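Local coordinates for protein rhamnosidase B (Bacillus sp., PDB 2OKX) that hydrolyses terminal alpha-L-rhamnose residues from rhamnosides, as a multidomain glycoside hydrolase of family 78, at residues S529-A534 with L559-T564; C541-L546 with D823-Y828; I913-E918 with L927-P932. One frame throughout, in Å; residues are numbered along the deposited sequence.

Contact 1. Residues S529-A534 with L559-T564; sequences STYPVA and LCMEDT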
ATOM      1  N   SER A 529      -3.669 -12.505  -5.172  1.00 17.53           N
ATOM      2  CA  SER A 529      -4.734 -11.752  -5.822  1.00 18.14           C
ATOM      3  C   SER A 529      -4.233 -10.445  -6.422  1.00 17.40           C
ATOM      4  O   SER A 529      -3.709  -9.594  -5.709  1.00 17.90           O
ATOM      5  CB  SER A 529      -5.843 -11.447  -4.808  1.00 19.10           C
ATOM      6  OG  SER A 529      -6.827 -10.594  -5.372  1.00 19.38           O
ATOM      7  N   THR A 530      -4.394 -10.291  -7.734  1.00 16.95           N
ATOM      8  CA  THR A 530      -3.976  -9.072  -8.416  1.00 16.72           C
ATOM      9  C   THR A 530      -4.956  -8.753  -9.531  1.00 16.07           C
ATOM     10  O   THR A 530      -5.880  -9.516  -9.804  1.00 16.38           O
ATOM     11  CB  THR A 530      -2.585  -9.219  -9.080  1.00 17.79           C
ATOM     12  OG1 THR A 530      -2.701 -10.060 -10.238  1.00 16.49           O
ATOM     13  CG2 THR A 530      -1.580  -9.844  -8.115  1.00 16.85           C
ATOM     14  N   TYR A 531      -4.745  -7.614 -10.179  1.00 17.65           N
ATOM     15  CA  TYR A 531      -5.574  -7.231 -11.305  1.00 17.40           C
ATOM     16  C   TYR A 531      -5.319  -8.353 -12.311  1.00 18.17           C
ATOM     17  O   TYR A 531      -4.230  -8.924 -12.333  1.00 17.43           O
ATOM     18  CB  TYR A 531      -5.105  -5.884 -11.862  1.00 17.73           C
ATOM     19  CG  TYR A 531      -5.982  -5.338 -12.964  1.00 19.71           C
ATOM     20  CD1 TYR A 531      -5.738  -5.656 -14.302  1.00 18.79           C
ATOM     21  CD2 TYR A 531      -7.081  -4.531 -12.665  1.00 19.00           C
ATOM     22  CE1 TYR A 531      -6.567  -5.180 -15.315  1.00 20.39           C
ATOM     23  CE2 TYR A 531      -7.920  -4.055 -13.666  1.00 20.08           C
ATOM     24  CZ  TYR A 531      -7.657  -4.380 -14.987  1.00 21.39           C
ATOM     25  OH  TYR A 531      -8.481  -3.898 -15.978  1.00 22.01           O
ATOM     26  N   PRO A 532      -6.318  -8.700 -13.140  1.00 16.36           N
ATOM     27  CA  PRO A 532      -6.123  -9.773 -14.119  1.00 18.54           C
ATOM     28  C   PRO A 532      -5.114  -9.424 -15.209  1.00 20.76           C
ATOM     29  O   PRO A 532      -5.441  -8.744 -16.178  1.00 22.01           O
ATOM     30  CB  PRO A 532      -7.530  -9.999 -14.671  1.00 18.25           C
ATOM     31  CG  PRO A 532      -8.138  -8.629 -14.592  1.00 16.03           C
ATOM     32  CD  PRO A 532      -7.682  -8.145 -13.231  1.00 16.38           C
ATOM     33  N   VAL A 533      -3.880  -9.893 -15.041  1.00 20.56           N
ATOM     34  CA  VAL A 533      -2.831  -9.639 -16.019  1.00 20.74           C
ATOM     35  C   VAL A 533      -2.236 -10.945 -16.523  1.00 20.87           C
ATOM     36  O   VAL A 533      -2.058 -11.898 -15.758  1.00 22.27           O
ATOM     37  CB  VAL A 533      -1.676  -8.794 -15.419  1.00 20.92           C
ATOM     38  CG1 VAL A 533      -2.163  -7.398 -15.085  1.00 21.01           C
ATOM     39  CG2 VAL A 533      -1.120  -9.484 -14.173  1.00 20.61           C
ATOM     40  N   ALA A 534      -1.944 -10.991 -17.817  1.00 19.25           N
ATOM     41  CA  ALA A 534      -1.325 -12.157 -18.425  1.00 19.50           C
ATOM     42  C   ALA A 534       0.046 -11.671 -18.890  1.00 17.90           C
ATOM     43  O   ALA A 534       0.224 -10.489 -19.171  1.00 15.64           O
ATOM     44  CB  ALA A 534      -2.153 -12.656 -19.608  1.00 20.01           C
ATOM     45  N   LEU A 559       2.281  -7.207  -8.586  1.00 16.91           N
ATOM     46  CA  LEU A 559       1.854  -7.117  -7.192  1.00 17.20           C
ATOM     47  C   LEU A 559       1.327  -5.748  -6.777  1.00 18.12           C
ATOM     48  O   LEU A 559       0.647  -5.623  -5.755  1.00 18.34           O
ATOM     49  CB  LEU A 559       2.998  -7.526  -6.259  1.00 17.51           C
ATOM     50  CG  LEU A 559       3.564  -8.939  -6.406  1.00 15.93           C
ATOM     51  CD1 LEU A 559       4.560  -9.166  -5.280  1.00 15.49           C
ATOM     52  CD2 LEU A 559       2.448  -9.986  -6.351  1.00 16.09           C
ATOM     53  N   CYS A 560       1.646  -4.724  -7.559  1.00 16.26           N
ATOM     54  CA  CYS A 560       1.183  -3.378  -7.263  1.00 17.66           C
ATOM     55  C   CYS A 560      -0.020  -3.010  -8.116  1.00 18.07           C
ATOM     56  O   CYS A 560      -0.319  -1.832  -8.308  1.00 17.77           O
ATOM     57  CB  CYS A 560       2.304  -2.363  -7.476  1.00 16.66           C
ATOM     58  SG  CYS A 560       3.604  -2.485  -6.229  1.00 18.79           S
ATOM     59  N   MET A 561      -0.693  -4.030  -8.640  1.00 18.45           N
ATOM     60  CA  MET A 561      -1.892  -3.831  -9.441  1.00 18.56           C
ATOM     61  C   MET A 561      -3.031  -4.599  -8.774  1.00 19.78           C
ATOM     62  O   MET A 561      -3.129  -5.821  -8.904  1.00 19.29           O
ATOM     63  CB  MET A 561      -1.682  -4.330 -10.878  1.00 19.49           C
ATOM     64  CG  MET A 561      -0.804  -3.420 -11.731  1.00 18.61           C
ATOM     65  SD  MET A 561      -0.402  -4.084 -13.373  1.00 20.39           S
ATOM     66  CE  MET A 561      -1.930  -3.769 -14.270  1.00 18.34           C
ATOM     67  N   GLU A 562      -3.862  -3.876  -8.025  1.00 20.30           N
ATOM     68  CA  GLU A 562      -5.017  -4.463  -7.346  1.00 20.03           C
ATOM     69  C   GLU A 562      -6.217  -3.912  -8.111  1.00 21.12           C
ATOM     70  O   GLU A 562      -6.217  -3.926  -9.340  1.00 22.11           O
ATOM     71  CB  GLU A 562      -5.067  -4.002  -5.882  1.00 20.25           C
ATOM     72  CG  GLU A 562      -3.819  -4.352  -5.072  1.00 20.60           C
ATOM     73  CD  GLU A 562      -3.935  -3.982  -3.601  1.00 23.04           C
ATOM     74  OE1 GLU A 562      -2.944  -4.183  -2.867  1.00 19.24           O
ATOM     75  OE2 GLU A 562      -5.008  -3.493  -3.176  1.00 19.62           O
ATOM     76  N   ASP A 563      -7.230  -3.425  -7.400  1.00 20.90           N
ATOM     77  CA  ASP A 563      -8.389  -2.837  -8.071  1.00 21.64           C
ATOM     78  C   ASP A 563      -7.932  -1.488  -8.633  1.00 22.08           C
ATOM     79  O   ASP A 563      -8.598  -0.882  -9.478  1.00 22.93           O
ATOM     80  CB  ASP A 563      -9.543  -2.653  -7.087  1.00 22.74           C
ATOM     81  CG  ASP A 563      -9.163  -1.795  -5.907  1.00 23.02           C
ATOM     82  OD1 ASP A 563      -9.645  -0.644  -5.832  1.00 23.97           O
ATOM     83  OD2 ASP A 563      -8.374  -2.271  -5.061  1.00 23.43           O
ATOM     84  N   THR A 564      -6.783  -1.029  -8.145  1.00 20.24           N
ATOM     85  CA  THR A 564      -6.154   0.209  -8.599  1.00 20.03           C
ATOM     86  C   THR A 564      -4.659  -0.055  -8.491  1.00 20.12           C
ATOM     87  O   THR A 564      -4.248  -1.053  -7.897  1.00 18.41           O
ATOM     88  CB  THR A 564      -6.442   1.413  -7.669  1.00 21.58           C
ATOM     89  OG1 THR A 564      -5.883   1.153  -6.375  1.00 21.52           O
ATOM     90  CG2 THR A 564      -7.938   1.668  -7.541  1.00 19.93           C
TER
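Tyr-531 and Met-561 join two irregular segments by a single backbone hydrogen bond, in which Tyr-531 N donates to Met-561 O at 2.7 Å. The amide stands above the carbonyl plane, 39° out of it, and its N-H points fairly straight at the oxygen. The chains come closest at Thr-530 and Glu-562, whose CA atoms are 4.8 Å apart. The same Met-561 O is approached by Thr-530 CA at 3.4 Å.

Side chains pack beside this bond. Tyr-531 CB meets Met-561 CB at 3.9 Å and Glu-562 O at 3.4 Å. That carbonyl oxygen also lies at the edge of the tyrosine ring, in its plane near CD2, while Pro-532 CD of the same segment covers one ring face toward the rim. Beyond CB, Met-561 bends at chi3 (78°), and its CE lies 3.7 Å from Val-533 CG1. Thr-530 OG1 donates to Tyr-531 O at 2.8 Å, within the segment.

The acidic side chains of 559-564 pair with arginines elsewhere: Glu-562 with Arg-65, Asp-563 with Arg-65 and Arg-599. This buried loop-to-loop contact ties the chain leaving strand 520-528, in the beta-sheet part of the enzyme, to the loop after helix 544-559 of the helical 6-hairpin glycosidase domain, with Tyr-531 resting on helix 595-603 and Met-561 on helix 577-590.

Contact 2. Residues C541-L546 with D823-Y828; sequences CSDALL and DIRRNY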
ATOM      1  N   CYS A 541      17.540 -10.660 -23.304  1.00 16.13           N
ATOM      2  CA  CYS A 541      18.697 -10.251 -24.078  1.00 14.58           C
ATOM      3  C   CYS A 541      19.930 -11.049 -23.667  1.00 15.87           C
ATOM      4  O   CYS A 541      19.865 -11.891 -22.767  1.00 13.76           O
ATOM      5  CB  CYS A 541      18.946  -8.748 -23.917  1.00 16.47           C
ATOM      6  SG  CYS A 541      19.536  -8.225 -22.295  1.00 15.83           S
ATOM      7  N   SER A 542      21.050 -10.781 -24.331  1.00 14.26           N
ATOM      8  CA  SER A 542      22.297 -11.490 -24.060  1.00 15.06           C
ATOM      9  C   SER A 542      22.855 -11.257 -22.653  1.00 15.46           C
ATOM     10  O   SER A 542      23.727 -11.993 -22.196  1.00 16.26           O
ATOM     11  CB  SER A 542      23.351 -11.087 -25.098  1.00 16.63           C
ATOM     12  OG  SER A 542      23.615  -9.697 -25.036  1.00 14.42           O
ATOM     13  N   ASP A 543      22.354 -10.236 -21.974  1.00 15.57           N
ATOM     14  CA  ASP A 543      22.821  -9.903 -20.633  1.00 14.79           C
ATOM     15  C   ASP A 543      21.857 -10.479 -19.587  1.00 14.57           C
ATOM     16  O   ASP A 543      20.772  -9.946 -19.370  1.00 13.48           O
ATOM     17  CB  ASP A 543      22.909  -8.380 -20.487  1.00 13.96           C
ATOM     18  CG  ASP A 543      23.548  -7.949 -19.177  1.00 17.19           C
ATOM     19  OD1 ASP A 543      23.354  -8.639 -18.157  1.00 20.96           O
ATOM     20  OD2 ASP A 543      24.233  -6.905 -19.162  1.00 18.79           O
ATOM     21  N   ALA A 544      22.263 -11.566 -18.942  1.00 14.48           N
ATOM     22  CA  ALA A 544      21.431 -12.216 -17.931  1.00 15.29           C
ATOM     23  C   ALA A 544      21.042 -11.301 -16.767  1.00 14.31           C
ATOM     24  O   ALA A 544      19.965 -11.450 -16.193  1.00 13.45           O
ATOM     25  CB  ALA A 544      22.136 -13.463 -17.404  1.00 14.76           C
ATOM     26  N   LEU A 545      21.910 -10.359 -16.406  1.00 14.25           N
ATOM     27  CA  LEU A 545      21.593  -9.444 -15.311  1.00 14.93           C
ATOM     28  C   LEU A 545      20.403  -8.569 -15.709  1.00 15.92           C
ATOM     29  O   LEU A 545      19.457  -8.384 -14.932  1.00 14.68           O
ATOM     30  CB  LEU A 545      22.808  -8.574 -14.966  1.00 15.01           C
ATOM     31  CG  LEU A 545      22.608  -7.420 -13.973  1.00 17.80           C
ATOM     32  CD1 LEU A 545      21.908  -7.920 -12.717  1.00 20.45           C
ATOM     33  CD2 LEU A 545      23.961  -6.808 -13.617  1.00 18.01           C
ATOM     34  N   LEU A 546      20.440  -8.037 -16.926  1.00 14.11           N
ATOM     35  CA  LEU A 546      19.336  -7.210 -17.391  1.00 14.59           C
ATOM     36  C   LEU A 546      18.048  -8.031 -17.440  1.00 13.43           C
ATOM     37  O   LEU A 546      16.983  -7.523 -17.103  1.00 15.26           O
ATOM     38  CB  LEU A 546      19.651  -6.623 -18.771  1.00 14.94           C
ATOM     39  CG  LEU A 546      20.758  -5.560 -18.761  1.00 15.04           C
ATOM     40  CD1 LEU A 546      21.019  -5.059 -20.195  1.00 15.42           C
ATOM     41  CD2 LEU A 546      20.341  -4.398 -17.864  1.00 14.23           C
ATOM     42  N   ASP A 823      23.729   1.972 -15.522  1.00 18.27           N
ATOM     43  CA  ASP A 823      23.112   2.440 -14.288  1.00 19.71           C
ATOM     44  C   ASP A 823      22.151   1.361 -13.788  1.00 19.46           C
ATOM     45  O   ASP A 823      22.123   1.041 -12.598  1.00 17.81           O
ATOM     46  CB  ASP A 823      22.344   3.744 -14.519  1.00 19.96           C
ATOM     47  CG  ASP A 823      21.967   4.435 -13.217  1.00 23.83           C
ATOM     48  OD1 ASP A 823      22.792   5.215 -12.696  1.00 22.38           O
ATOM     49  OD2 ASP A 823      20.853   4.187 -12.706  1.00 22.43           O
ATOM     50  N   ILE A 824      21.360   0.804 -14.701  1.00 19.08           N
ATOM     51  CA  ILE A 824      20.419  -0.244 -14.337  1.00 18.70           C
ATOM     52  C   ILE A 824      21.184  -1.430 -13.754  1.00 19.00           C
ATOM     53  O   ILE A 824      20.822  -1.956 -12.699  1.00 20.62           O
ATOM     54  CB  ILE A 824      19.588  -0.694 -15.567  1.00 18.58           C
ATOM     55  CG1 ILE A 824      18.600   0.411 -15.949  1.00 18.34           C
ATOM     56  CG2 ILE A 824      18.837  -1.990 -15.263  1.00 17.48           C
ATOM     57  CD1 ILE A 824      17.856   0.156 -17.248  1.00 19.98           C
ATOM     58  N   ARG A 825      22.250  -1.841 -14.432  1.00 18.37           N
ATOM     59  CA  ARG A 825      23.061  -2.959 -13.962  1.00 18.43           C
ATOM     60  C   ARG A 825      23.549  -2.735 -12.531  1.00 18.98           C
ATOM     61  O   ARG A 825      23.447  -3.623 -11.691  1.00 18.99           O
ATOM     62  CB  ARG A 825      24.267  -3.163 -14.879  1.00 18.17           C
ATOM     63  CG  ARG A 825      23.917  -3.780 -16.224  1.00 18.50           C
ATOM     64  CD  ARG A 825      24.980  -3.499 -17.267  1.00 19.59           C
ATOM     65  NE  ARG A 825      24.702  -4.217 -18.508  1.00 19.56           N
ATOM     66  CZ  ARG A 825      25.081  -3.808 -19.714  1.00 20.68           C
ATOM     67  NH1 ARG A 825      25.752  -2.672 -19.858  1.00 20.30           N
ATOM     68  NH2 ARG A 825      24.793  -4.547 -20.776  1.00 18.42           N
ATOM     69  N   ARG A 826      24.071  -1.545 -12.263  1.00 18.62           N
ATOM     70  CA  ARG A 826      24.587  -1.227 -10.938  1.00 21.83           C
ATOM     71  C   ARG A 826      23.503  -1.131  -9.874  1.00 21.81           C
ATOM     72  O   ARG A 826      23.560  -1.812  -8.846  1.00 21.10           O
ATOM     73  CB  ARG A 826      25.379   0.087 -10.977  0.54 22.72           C
ATOM     74  CG  ARG A 826      25.755   0.619  -9.596  0.54 26.97           C
ATOM     75  CD  ARG A 826      26.712   1.814  -9.653  0.54 28.88           C
ATOM     76  NE  ARG A 826      26.291   2.843 -10.601  0.54 31.37           N
ATOM     77  CZ  ARG A 826      26.669   2.883 -11.875  0.54 31.68           C
ATOM     78  NH1 ARG A 826      27.481   1.950 -12.353  0.54 32.30           N
ATOM     79  NH2 ARG A 826      26.235   3.851 -12.671  0.54 32.00           N
ATOM     80  N   ASN A 827      22.508  -0.294 -10.133  1.00 20.20           N
ATOM     81  CA  ASN A 827      21.444  -0.061  -9.171  1.00 22.59           C
ATOM     82  C   ASN A 827      20.439  -1.170  -8.943  1.00 22.90           C
ATOM     83  O   ASN A 827      20.009  -1.389  -7.811  1.00 22.23           O
ATOM     84  CB  ASN A 827      20.739   1.247  -9.508  1.00 24.20           C
ATOM     85  CG  ASN A 827      21.606   2.447  -9.198  1.00 29.64           C
ATOM     86  OD1 ASN A 827      22.190   2.525  -8.118  1.00 30.97           O
ATOM     87  ND2 ASN A 827      21.699   3.384 -10.135  1.00 28.08           N
ATOM     88  N   TYR A 828      20.048  -1.867 -10.000  1.00 20.18           N
ATOM     89  CA  TYR A 828      19.113  -2.961  -9.819  1.00 19.29           C
ATOM     90  C   TYR A 828      19.918  -4.211  -9.492  1.00 18.88           C
ATOM     91  O   TYR A 828      19.427  -5.118  -8.816  1.00 17.82           O
ATOM     92  CB  TYR A 828      18.255  -3.132 -11.072  1.00 18.47           C
ATOM     93  CG  TYR A 828      17.237  -2.021 -11.209  1.00 17.31           C
ATOM     94  CD1 TYR A 828      15.937  -2.177 -10.720  1.00 17.62           C
ATOM     95  CD2 TYR A 828      17.586  -0.790 -11.777  1.00 16.37           C
ATOM     96  CE1 TYR A 828      15.010  -1.134 -10.793  1.00 15.73           C
ATOM     97  CE2 TYR A 828      16.669   0.255 -11.854  1.00 15.11           C
ATOM     98  CZ  TYR A 828      15.385   0.077 -11.361  1.00 16.52           C
ATOM     99  OH  TYR A 828      14.475   1.107 -11.435  1.00 16.29           O
TER
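Arg-825 reaches from its helix to Asp-543, touching two leucines on the way. Its CB lies 3.9 Å from Leu-545 CD2, and CG sits against CD2 of both Leu-545 and Leu-546. The chain is extended from CG to NE (chi3 174°), which sets NE beyond the leucine CD2 methyls, beside the carboxylate. NE then donates to Asp-543 OD2 at 2.8 Å, nearly along the C-O axis of that oxygen. NH2 donates to the anti lone pair of the same OD2, at 2.9 Å. The grip is therefore side-on, two nitrogens on one oxygen, with carboxylate and guanidinium nearly coplanar at 19°. Leu-546 CD1 lies 3.9 Å from NH2, and NH2 also reaches Asp-897, while NH1 pairs with Asp-822.

Asp-543 is the N-cap of helix 544-559. Its other oxygen, OD1, accepts from Leu-546 N at 3.2 Å and, weakly, from Leu-545 N, so one carboxylate both caps this helix and ties it to helix 817-833 within the helical 6-hairpin glycosidase domain. The positive end of the helix dipole and the arginine would probably both favour the ionised carboxylate. An alanine in place of Arg-825 would probably leave Asp-543 OD2 without either of these two bonds, Asp-897 and Asp-822 without their guanidinium partner, and CD2 of both leucines without the CG they pack on.

Elsewhere in the contact, Leu-546 CD2 meets Ile-824 CG2 at 3.9 Å, the two side chains crossing at about a right angle. Ile-824 also touches Tyr-808 of helix 801-813 and Pro-868 of helix 868-876.

Contact 3. Residues I913-E918 with L927-P932; sequences IAVSWE and LRIEAP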
ATOM      1  N   ILE A 913       3.363  -6.283 -30.874  1.00 17.35           N
ATOM      2  CA  ILE A 913       4.520  -5.937 -31.684  1.00 17.66           C
ATOM      3  C   ILE A 913       5.630  -6.854 -31.167  1.00 18.53           C
ATOM      4  O   ILE A 913       6.008  -6.765 -29.999  1.00 18.10           O
ATOM      5  CB  ILE A 913       4.970  -4.477 -31.458  1.00 19.31           C
ATOM      6  CG1 ILE A 913       3.816  -3.504 -31.730  1.00 22.44           C
ATOM      7  CG2 ILE A 913       6.146  -4.159 -32.373  1.00 23.62           C
ATOM      8  CD1 ILE A 913       3.376  -3.447 -33.174  1.00 21.53           C
ATOM      9  N   ALA A 914       6.128  -7.750 -32.009  1.00 17.96           N
ATOM     10  CA  ALA A 914       7.201  -8.647 -31.593  1.00 17.07           C
ATOM     11  C   ALA A 914       8.464  -8.255 -32.346  1.00 18.76           C
ATOM     12  O   ALA A 914       8.439  -8.071 -33.564  1.00 16.87           O
ATOM     13  CB  ALA A 914       6.834 -10.096 -31.890  1.00 17.15           C
ATOM     14  N   VAL A 915       9.565  -8.107 -31.617  1.00 17.33           N
ATOM     15  CA  VAL A 915      10.829  -7.719 -32.229  1.00 15.36           C
ATOM     16  C   VAL A 915      11.987  -8.564 -31.716  1.00 16.38           C
ATOM     17  O   VAL A 915      12.077  -8.859 -30.528  1.00 15.50           O
ATOM     18  CB  VAL A 915      11.159  -6.236 -31.935  1.00 16.95           C
ATOM     19  CG1 VAL A 915      12.577  -5.909 -32.391  1.00 16.12           C
ATOM     20  CG2 VAL A 915      10.152  -5.330 -32.632  1.00 17.96           C
ATOM     21  N   SER A 916      12.869  -8.964 -32.621  1.00 16.39           N
ATOM     22  CA  SER A 916      14.045  -9.722 -32.221  1.00 16.79           C
ATOM     23  C   SER A 916      15.200  -9.285 -33.104  1.00 19.37           C
ATOM     24  O   SER A 916      15.010  -8.998 -34.292  1.00 18.33           O
ATOM     25  CB  SER A 916      13.813 -11.225 -32.382  1.00 17.74           C
ATOM     26  OG  SER A 916      13.759 -11.596 -33.750  1.00 18.65           O
ATOM     27  N   TRP A 917      16.392  -9.201 -32.524  1.00 15.51           N
ATOM     28  CA  TRP A 917      17.564  -8.841 -33.296  1.00 16.28           C
ATOM     29  C   TRP A 917      18.822  -9.420 -32.679  1.00 16.53           C
ATOM     30  O   TRP A 917      18.854  -9.751 -31.496  1.00 14.67           O
ATOM     31  CB  TRP A 917      17.709  -7.311 -33.459  1.00 14.82           C
ATOM     32  CG  TRP A 917      17.568  -6.462 -32.218  1.00 16.13           C
ATOM     33  CD1 TRP A 917      16.512  -5.650 -31.897  1.00 16.90           C
ATOM     34  CD2 TRP A 917      18.541  -6.275 -31.177  1.00 15.40           C
ATOM     35  NE1 TRP A 917      16.770  -4.967 -30.731  1.00 15.93           N
ATOM     36  CE2 TRP A 917      18.007  -5.333 -30.267  1.00 17.06           C
ATOM     37  CE3 TRP A 917      19.811  -6.814 -30.925  1.00 17.44           C
ATOM     38  CZ2 TRP A 917      18.700  -4.916 -29.123  1.00 17.49           C
ATOM     39  CZ3 TRP A 917      20.500  -6.401 -29.783  1.00 17.60           C
ATOM     40  CH2 TRP A 917      19.941  -5.463 -28.899  1.00 17.18           C
ATOM     41  N   GLU A 918      19.848  -9.572 -33.505  1.00 16.52           N
ATOM     42  CA  GLU A 918      21.124 -10.087 -33.043  1.00 18.26           C
ATOM     43  C   GLU A 918      22.190  -9.725 -34.062  1.00 18.14           C
ATOM     44  O   GLU A 918      21.899  -9.605 -35.252  1.00 16.78           O
ATOM     45  CB  GLU A 918      21.057 -11.605 -32.877  1.00 22.69           C
ATOM     46  CG  GLU A 918      21.082 -12.392 -34.166  1.00 29.57           C
ATOM     47  CD  GLU A 918      20.971 -13.884 -33.921  1.00 34.26           C
ATOM     48  OE1 GLU A 918      19.863 -14.349 -33.586  1.00 37.43           O
ATOM     49  OE2 GLU A 918      21.993 -14.590 -34.048  1.00 36.38           O
ATOM     50  N   LEU A 927      17.273  -8.441 -38.017  1.00 17.27           N
ATOM     51  CA  LEU A 927      16.137  -7.939 -37.249  1.00 15.32           C
ATOM     52  C   LEU A 927      14.808  -8.447 -37.795  1.00 18.08           C
ATOM     53  O   LEU A 927      14.579  -8.412 -39.001  1.00 16.31           O
ATOM     54  CB  LEU A 927      16.147  -6.402 -37.273  1.00 16.86           C
ATOM     55  CG  LEU A 927      14.907  -5.628 -36.807  1.00 17.21           C
ATOM     56  CD1 LEU A 927      14.740  -5.795 -35.308  1.00 19.07           C
ATOM     57  CD2 LEU A 927      15.055  -4.146 -37.154  1.00 17.97           C
ATOM     58  N   ARG A 928      13.940  -8.916 -36.900  1.00 15.46           N
ATOM     59  CA  ARG A 928      12.622  -9.414 -37.279  1.00 15.11           C
ATOM     60  C   ARG A 928      11.571  -8.601 -36.520  1.00 16.99           C
ATOM     61  O   ARG A 928      11.713  -8.342 -35.316  1.00 15.13           O
ATOM     62  CB  ARG A 928      12.491 -10.897 -36.913  0.50 15.65           C
ATOM     63  CG  ARG A 928      11.151 -11.531 -37.280  0.50 15.45           C
ATOM     64  CD  ARG A 928      10.999 -12.900 -36.618  0.50 17.03           C
ATOM     65  NE  ARG A 928       9.748 -13.570 -36.969  0.50 17.01           N
ATOM     66  CZ  ARG A 928       9.527 -14.200 -38.119  0.50 16.38           C
ATOM     67  NH1 ARG A 928      10.475 -14.255 -39.048  0.50 16.71           N
ATOM     68  NH2 ARG A 928       8.357 -14.785 -38.337  0.50 16.84           N
ATOM     69  N   ILE A 929      10.524  -8.199 -37.232  1.00 13.88           N
ATOM     70  CA  ILE A 929       9.439  -7.415 -36.662  1.00 15.90           C
ATOM     71  C   ILE A 929       8.122  -8.064 -37.079  1.00 17.82           C
ATOM     72  O   ILE A 929       7.922  -8.371 -38.254  1.00 17.85           O
ATOM     73  CB  ILE A 929       9.453  -5.969 -37.213  1.00 16.08           C
ATOM     74  CG1 ILE A 929      10.766  -5.279 -36.839  1.00 16.64           C
ATOM     75  CG2 ILE A 929       8.260  -5.184 -36.668  1.00 15.60           C
ATOM     76  CD1 ILE A 929      11.024  -4.003 -37.629  1.00 18.10           C
ATOM     77  N   GLU A 930       7.230  -8.275 -36.122  1.00 17.11           N
ATOM     78  CA  GLU A 930       5.935  -8.863 -36.427  1.00 18.98           C
ATOM     79  C   GLU A 930       4.869  -7.979 -35.801  1.00 18.38           C
ATOM     80  O   GLU A 930       4.946  -7.636 -34.620  1.00 17.95           O
ATOM     81  CB  GLU A 930       5.853 -10.288 -35.873  1.00 23.31           C
ATOM     82  CG  GLU A 930       4.680 -11.087 -36.416  1.00 32.60           C
ATOM     83  CD  GLU A 930       4.848 -12.587 -36.224  1.00 38.78           C
ATOM     84  OE1 GLU A 930       4.039 -13.349 -36.800  1.00 39.78           O
ATOM     85  OE2 GLU A 930       5.786 -13.002 -35.499  1.00 42.14           O
ATOM     86  N   ALA A 931       3.877  -7.593 -36.595  1.00 17.21           N
ATOM     87  CA  ALA A 931       2.811  -6.735 -36.094  1.00 18.74           C
ATOM     88  C   ALA A 931       1.569  -6.858 -36.968  1.00 19.76           C
ATOM     89  O   ALA A 931       1.641  -7.385 -38.072  1.00 18.93           O
ATOM     90  CB  ALA A 931       3.284  -5.290 -36.071  1.00 21.41           C
ATOM     91  N   PRO A 932       0.411  -6.396 -36.467  1.00 22.01           N
ATOM     92  CA  PRO A 932      -0.838  -6.463 -37.235  1.00 21.96           C
ATOM     93  C   PRO A 932      -0.666  -5.680 -38.537  1.00 22.35           C
ATOM     94  O   PRO A 932      -0.017  -4.638 -38.553  1.00 21.70           O
ATOM     95  CB  PRO A 932      -1.852  -5.829 -36.288  1.00 22.64           C
ATOM     96  CG  PRO A 932      -1.334  -6.236 -34.934  1.00 22.36           C
ATOM     97  CD  PRO A 932       0.151  -5.958 -35.082  1.00 20.01           C
TER
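Ala-914 and Glu-930 form one hydrogen-bonded pair of a beta hairpin, in which strands 912-921 and 924-932 run antiparallel, at 177° and 4.7 Å between the axes of the two segments. The hairpin belongs to a sheet of the C-terminal domain, with strand 900-906 beside the first strand and strand 946-954 beside the second.

Four backbone hydrogen bonds hold the register. Ala-914 N and O exchange bonds with Glu-930 O and N, and Ser-916 with Arg-928 likewise. Between these two pairs Val-915 and Ile-929 form a non-hydrogen-bonded pair, and Trp-917 and Leu-927 form another farther along the hairpin. CA-H...O contacts supplement the pattern; Val-915 CA, for example, lies 3.3 Å from Arg-928 O.

Apolar contacts occupy the face carrying Val-915, Trp-917, Leu-927 and Ile-929. Leu-927 CD1 is the common partner, 3.6 Å from Val-915 CG1 and 3.8 Å from Trp-917 CB. It also stands at the edge of the indole, near its plane. The indole swings away from the second strand, CG lying between the backbone N and the carbonyl carbon (chi1 48°), and its NE1 bonds to Leu-877 O. Val-939 of strand 936-939 touches Leu-927 and Ile-929.

On the other face, the short side chains of Ala-914 and Ser-916 lie beside the extended chains of Glu-930 and Arg-928. Ala-914 CB meets Glu-930 CB, and Ser-916 OG touches Arg-928 CB at 3.5 Å. At the far end of the hairpin, Ile-913 CD1 presses unusually tightly on Ala-931 CB, at 3.4 Å.

The three contacts do not touch one another, though contacts 2 and 3 come within about 6 Å between nearest atoms. Contacts 1 and 2 share helix 544-559: contact 2 caps its start and contact 1 begins at its last residue, their centres 26 Å apart. Contact 1 is buried and joins loops through one backbone bond and apolar packing. Contact 2 is only partly buried and links helices with a salt bridge over leucine packing. Contact 3, farthest from the chain centre, is a regular hairpin held mainly by backbone bonds, with one apolar and one more exposed face. Its sheet also includes strand 538-541, whose last residue opens the 541-546 segment of contact 2.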